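Long-range contact in glycerol dehydrogenase (Schizosaccharomyces pombe, PDB 1TA9), which probably catalyses the NAD(+)-dependent oxidation of glycerol to dihydroxyacetone with the help of zinc, and serves in glycerol assimilation: residues 67-81 against 207-219. Sequence-based numbering, arbitrary orientation.
Sequences TSPQKYVQGRHAFTR and NPNLIFIDTDVIV
Strands 71-75 and 210-214 run parallel, 2° apart in direction, with axes 4.8 Å from each other. Lys71 N to Asn209 O starts a ladder of six backbone hydrogen bonds that ends with Thr215 N on Gly75 O. Tyr72 packs on the side of Ile211 and Ile213, its CD2 3.5 Å from Ile211 CG2. Val73 lies alongside Phe212 on the other face. Strand 71-75 is an outermost strand of the chain's six-stranded parallel sheet, part of the Rossmann-like NAD-binding domain of iron-containing alcohol dehydrogenases. A second subunit extends the sheet by an antiparallel ladder. Asp214 ends its strand and N-caps helix 215-220. Its CG is anti to the backbone N (chi1 -177°), which brings the carboxylate to the turn at 75-78. There OD2 accepts from His77 N (2.8 Å) and Asp216 N, and OD1 from Phe79 N (3.1 Å). Asp214 CB sits over the centre of the Phe79 ring, 3.4 Å from its centroid. An alanine here is likely to leave the amides of His77, Phe79 and Asp216 without their acceptor. Phe79 turns its edge to the face of Phe212. Arg76 NE and NH2 both grip Asp216 OD2, while NH1 bridges to Asp412 of a third subunit.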
loop_
_atom_site.group_PDB
_atom_site.type_symbol
_atom_site.label_atom_id
_atom_site.label_comp_id
_atom_site.label_asym_id
_atom_site.label_seq_id
_atom_site.Cartn_x
_atom_site.Cartn_y
_atom_site.Cartn_z
ATOM N N THR B 67 5.603 26.516 27.143
ATOM C CA THR B 67 6.147 26.677 28.484
ATOM C C THR B 67 6.910 25.419 28.894
ATOM O O THR B 67 6.544 24.308 28.511
ATOM C CB THR B 67 5.000 26.981 29.483
ATOM O OG1 THR B 67 5.546 27.344 30.756
ATOM C CG2 THR B 67 4.090 25.776 29.638
ATOM N N SER B 68 7.975 25.587 29.669
ATOM C CA SER B 68 8.770 24.432 30.064
ATOM C C SER B 68 9.703 24.659 31.241
ATOM O O SER B 68 9.956 25.795 31.646
ATOM C CB SER B 68 9.612 23.987 28.857
ATOM O OG SER B 68 10.639 23.082 29.223
ATOM N N PRO B 69 10.186 23.563 31.846
ATOM C CA PRO B 69 11.115 23.716 32.965
ATOM C C PRO B 69 12.402 24.117 32.245
ATOM O O PRO B 69 12.526 23.884 31.035
ATOM C CB PRO B 69 11.221 22.303 33.532
ATOM C CG PRO B 69 9.872 21.698 33.201
ATOM C CD PRO B 69 9.645 22.190 31.791
ATOM N N GLN B 70 13.352 24.709 32.956
ATOM C CA GLN B 70 14.602 25.092 32.315
ATOM C C GLN B 70 15.461 23.880 31.975
ATOM O O GLN B 70 16.168 23.869 30.963
ATOM C CB GLN B 70 15.389 26.033 33.217
ATOM C CG GLN B 70 14.690 27.352 33.464
ATOM C CD GLN B 70 15.498 28.264 34.353
ATOM O OE1 GLN B 70 15.614 28.036 35.561
ATOM N NE2 GLN B 70 16.078 29.302 33.758
ATOM N N LYS B 71 15.407 22.863 32.830
ATOM C CA LYS B 71 16.193 21.653 32.620
ATOM C C LYS B 71 15.454 20.411 33.104
ATOM O O LYS B 71 14.705 20.459 34.082
ATOM C CB LYS B 71 17.522 21.736 33.383
ATOM C CG LYS B 71 18.440 22.886 32.997
ATOM C CD LYS B 71 19.169 22.630 31.690
ATOM C CE LYS B 71 20.238 23.697 31.472
ATOM N NZ LYS B 71 20.894 23.600 30.140
ATOM N N TYR B 72 15.667 19.304 32.397
ATOM C CA TYR B 72 15.097 18.014 32.761
ATOM C C TYR B 72 16.288 17.075 32.689
ATOM O O TYR B 72 16.914 16.946 31.642
ATOM C CB TYR B 72 14.009 17.578 31.775
ATOM C CG TYR B 72 13.550 16.150 31.976
ATOM C CD1 TYR B 72 14.201 15.087 31.341
ATOM C CD2 TYR B 72 12.477 15.855 32.815
ATOM C CE1 TYR B 72 13.789 13.768 31.537
ATOM C CE2 TYR B 72 12.060 14.545 33.019
ATOM C CZ TYR B 72 12.718 13.504 32.377
ATOM O OH TYR B 72 12.297 12.205 32.580
ATOM N N VAL B 73 16.617 16.448 33.813
ATOM C CA VAL B 73 17.769 15.553 33.883
ATOM C C VAL B 73 17.342 14.191 34.400
ATOM O O VAL B 73 16.740 14.092 35.465
ATOM C CB VAL B 73 18.846 16.132 34.821
ATOM C CG1 VAL B 73 20.056 15.204 34.877
ATOM C CG2 VAL B 73 19.249 17.520 34.340
ATOM N N GLN B 74 17.675 13.150 33.643
ATOM C CA GLN B 74 17.304 11.780 33.983
ATOM C C GLN B 74 18.470 10.800 33.786
ATOM O O GLN B 74 19.060 10.731 32.708
ATOM C CB GLN B 74 16.126 11.370 33.096
ATOM C CG GLN B 74 15.691 9.930 33.208
ATOM C CD GLN B 74 14.735 9.541 32.094
ATOM O OE1 GLN B 74 13.786 10.267 31.798
ATOM N NE2 GLN B 74 14.978 8.389 31.475
ATOM N N GLY B 75 18.796 10.033 34.824
ATOM C CA GLY B 75 19.883 9.077 34.699
ATOM C C GLY B 75 20.010 8.172 35.910
ATOM O O GLY B 75 19.556 8.516 36.999
ATOM N N ARG B 76 20.631 7.012 35.727
ATOM C CA ARG B 76 20.789 6.078 36.829
ATOM C C ARG B 76 21.885 6.560 37.773
ATOM O O ARG B 76 23.003 6.840 37.342
ATOM C CB ARG B 76 21.129 4.683 36.304
ATOM C CG ARG B 76 20.964 3.614 37.366
ATOM C CD ARG B 76 21.206 2.223 36.831
ATOM N NE ARG B 76 20.662 1.239 37.758
ATOM C CZ ARG B 76 20.614 -0.070 37.538
ATOM N NH1 ARG B 76 21.089 -0.581 36.409
ATOM N NH2 ARG B 76 20.069 -0.867 38.447
ATOM N N HIS B 77 21.549 6.655 39.057
ATOM C CA HIS B 77 22.479 7.116 40.088
ATOM C C HIS B 77 22.711 8.619 39.964
ATOM O O HIS B 77 23.640 9.165 40.555
ATOM C CB HIS B 77 23.819 6.378 39.977
ATOM C CG HIS B 77 23.692 4.888 40.035
ATOM N ND1 HIS B 77 23.135 4.232 41.110
ATOM C CD2 HIS B 77 24.037 3.927 39.145
ATOM C CE1 HIS B 77 23.142 2.929 40.881
ATOM N NE2 HIS B 77 23.684 2.719 39.695
ATOM N N ALA B 78 21.847 9.284 39.201
ATOM C CA ALA B 78 21.963 10.721 38.979
ATOM C C ALA B 78 22.055 11.542 40.260
ATOM O O ALA B 78 22.746 12.557 40.291
ATOM C CB ALA B 78 20.793 11.213 38.132
ATOM N N PHE B 79 21.365 11.117 41.316
ATOM C CA PHE B 79 21.412 11.865 42.567
ATOM C C PHE B 79 22.833 11.985 43.115
ATOM O O PHE B 79 23.106 12.862 43.930
ATOM C CB PHE B 79 20.507 11.233 43.634
ATOM C CG PHE B 79 19.031 11.400 43.370
ATOM C CD1 PHE B 79 18.562 12.392 42.512
ATOM C CD2 PHE B 79 18.104 10.584 44.013
ATOM C CE1 PHE B 79 17.190 12.569 42.299
ATOM C CE2 PHE B 79 16.735 10.753 43.809
ATOM C CZ PHE B 79 16.276 11.752 42.949
ATOM N N THR B 80 23.736 11.112 42.671
ATOM C CA THR B 80 25.123 11.172 43.137
ATOM C C THR B 80 25.881 12.253 42.377
ATOM O O THR B 80 27.049 12.520 42.657
ATOM C CB THR B 80 25.867 9.830 42.943
ATOM O OG1 THR B 80 25.968 9.528 41.546
ATOM C CG2 THR B 80 25.138 8.704 43.663
ATOM N N ARG B 81 25.204 12.865 41.410
ATOM C CA ARG B 81 25.774 13.937 40.598
ATOM C C ARG B 81 24.924 15.198 40.774
ATOM O O ARG B 81 24.887 16.055 39.895
ATOM C CB ARG B 81 25.779 13.544 39.114
ATOM C CG ARG B 81 26.666 12.363 38.757
ATOM C CD ARG B 81 26.634 12.084 37.256
ATOM N NE ARG B 81 25.409 11.410 36.833
ATOM C CZ ARG B 81 25.156 10.122 37.044
ATOM N NH1 ARG B 81 26.045 9.365 37.677
ATOM N NH2 ARG B 81 24.021 9.585 36.616
ATOM N N ASN B 207 7.241 27.432 35.325
ATOM C CA ASN B 207 7.365 26.000 35.609
ATOM C C ASN B 207 8.516 25.775 36.572
ATOM O O ASN B 207 9.363 26.648 36.741
ATOM C CB ASN B 207 7.685 25.213 34.333
ATOM C CG ASN B 207 6.501 25.090 33.405
ATOM O OD1 ASN B 207 6.053 26.070 32.816
ATOM N ND2 ASN B 207 5.984 23.874 33.272
ATOM N N PRO B 208 8.559 24.598 37.222
ATOM C CA PRO B 208 9.662 24.327 38.147
ATOM C C PRO B 208 10.915 24.485 37.292
ATOM O O PRO B 208 10.876 24.234 36.086
ATOM C CB PRO B 208 9.422 22.878 38.553
ATOM C CG PRO B 208 7.924 22.778 38.524
ATOM C CD PRO B 208 7.558 23.516 37.256
ATOM N N ASN B 209 12.024 24.884 37.901
ATOM C CA ASN B 209 13.238 25.107 37.135
ATOM C C ASN B 209 13.949 23.852 36.650
ATOM O O ASN B 209 14.426 23.803 35.516
ATOM C CB ASN B 209 14.183 25.988 37.946
ATOM C CG ASN B 209 13.509 27.265 38.412
ATOM O OD1 ASN B 209 12.687 27.248 39.333
ATOM N ND2 ASN B 209 13.831 28.374 37.763
ATOM N N LEU B 210 14.014 22.837 37.503
ATOM C CA LEU B 210 14.669 21.589 37.143
ATOM C C LEU B 210 13.898 20.374 37.629
ATOM O O LEU B 210 13.447 20.338 38.772
ATOM C CB LEU B 210 16.082 21.531 37.745
ATOM C CG LEU B 210 16.794 20.167 37.758
ATOM C CD1 LEU B 210 17.194 19.758 36.350
ATOM C CD2 LEU B 210 18.033 20.248 38.648
ATOM N N ILE B 211 13.725 19.398 36.743
ATOM C CA ILE B 211 13.089 18.134 37.107
ATOM C C ILE B 211 14.295 17.198 37.060
ATOM O O ILE B 211 14.938 17.050 36.022
ATOM C CB ILE B 211 12.003 17.702 36.100
ATOM C CG1 ILE B 211 10.663 18.378 36.435
ATOM C CG2 ILE B 211 11.771 16.203 36.213
ATOM C CD1 ILE B 211 10.718 19.873 36.643
ATOM N N PHE B 212 14.604 16.592 38.200
ATOM C CA PHE B 212 15.783 15.744 38.362
ATOM C C PHE B 212 15.342 14.341 38.763
ATOM O O PHE B 212 14.759 14.149 39.829
ATOM C CB PHE B 212 16.653 16.400 39.447
ATOM C CG PHE B 212 18.027 15.811 39.602
ATOM C CD1 PHE B 212 18.732 15.325 38.511
ATOM C CD2 PHE B 212 18.640 15.807 40.852
ATOM C CE1 PHE B 212 20.036 14.840 38.664
ATOM C CE2 PHE B 212 19.935 15.327 41.013
ATOM C CZ PHE B 212 20.635 14.842 39.916
ATOM N N ILE B 213 15.626 13.366 37.904
ATOM C CA ILE B 213 15.206 11.988 38.152
ATOM C C ILE B 213 16.338 10.976 38.184
ATOM O O ILE B 213 17.125 10.888 37.242
ATOM C CB ILE B 213 14.212 11.513 37.063
ATOM C CG1 ILE B 213 13.044 12.490 36.959
ATOM C CG2 ILE B 213 13.708 10.101 37.385
ATOM C CD1 ILE B 213 12.098 12.179 35.816
ATOM N N ASP B 214 16.408 10.203 39.265
ATOM C CA ASP B 214 17.419 9.161 39.391
ATOM C C ASP B 214 16.685 7.862 39.064
ATOM O O ASP B 214 15.843 7.400 39.833
ATOM C CB ASP B 214 17.984 9.131 40.816
ATOM C CG ASP B 214 19.106 8.112 40.986
ATOM O OD1 ASP B 214 20.038 8.379 41.778
ATOM O OD2 ASP B 214 19.054 7.042 40.342
ATOM N N THR B 215 16.994 7.281 37.910
ATOM C CA THR B 215 16.315 6.069 37.477
ATOM C C THR B 215 16.627 4.806 38.279
ATOM O O THR B 215 15.947 3.790 38.125
ATOM C CB THR B 215 16.555 5.822 35.981
ATOM O OG1 THR B 215 17.956 5.890 35.700
ATOM C CG2 THR B 215 15.830 6.885 35.155
ATOM N N ASP B 216 17.642 4.854 39.138
ATOM C CA ASP B 216 17.940 3.686 39.960
ATOM C C ASP B 216 16.868 3.643 41.042
ATOM O O ASP B 216 16.451 2.573 41.492
ATOM C CB ASP B 216 19.327 3.785 40.594
ATOM C CG ASP B 216 19.731 2.501 41.296
ATOM O OD1 ASP B 216 19.689 2.456 42.544
ATOM O OD2 ASP B 216 20.078 1.526 40.594
ATOM N N VAL B 217 16.419 4.821 41.457
ATOM C CA VAL B 217 15.366 4.917 42.460
ATOM C C VAL B 217 14.050 4.490 41.811
ATOM O O VAL B 217 13.250 3.762 42.405
ATOM C CB VAL B 217 15.221 6.358 42.978
ATOM C CG1 VAL B 217 14.007 6.466 43.898
ATOM C CG2 VAL B 217 16.488 6.774 43.714
ATOM N N ILE B 218 13.835 4.941 40.581
ATOM C CA ILE B 218 12.613 4.608 39.861
ATOM C C ILE B 218 12.481 3.104 39.591
ATOM O O ILE B 218 11.419 2.521 39.817
ATOM C CB ILE B 218 12.535 5.367 38.503
ATOM C CG1 ILE B 218 12.722 6.873 38.717
ATOM C CG2 ILE B 218 11.202 5.094 37.834
ATOM C CD1 ILE B 218 11.747 7.499 39.705
ATOM N N VAL B 219 13.555 2.470 39.128
ATOM C CA VAL B 219 13.499 1.043 38.808
ATOM C C VAL B 219 13.307 0.154 40.042
ATOM O O VAL B 219 12.838 -0.977 39.926
ATOM C CB VAL B 219 14.767 0.585 38.036
ATOM C CG1 VAL B 219 15.919 0.349 38.997
ATOM C CG2 VAL B 219 14.463 -0.676 37.222
HETATM O O HOH W 1 11.055 27.009 34.287
#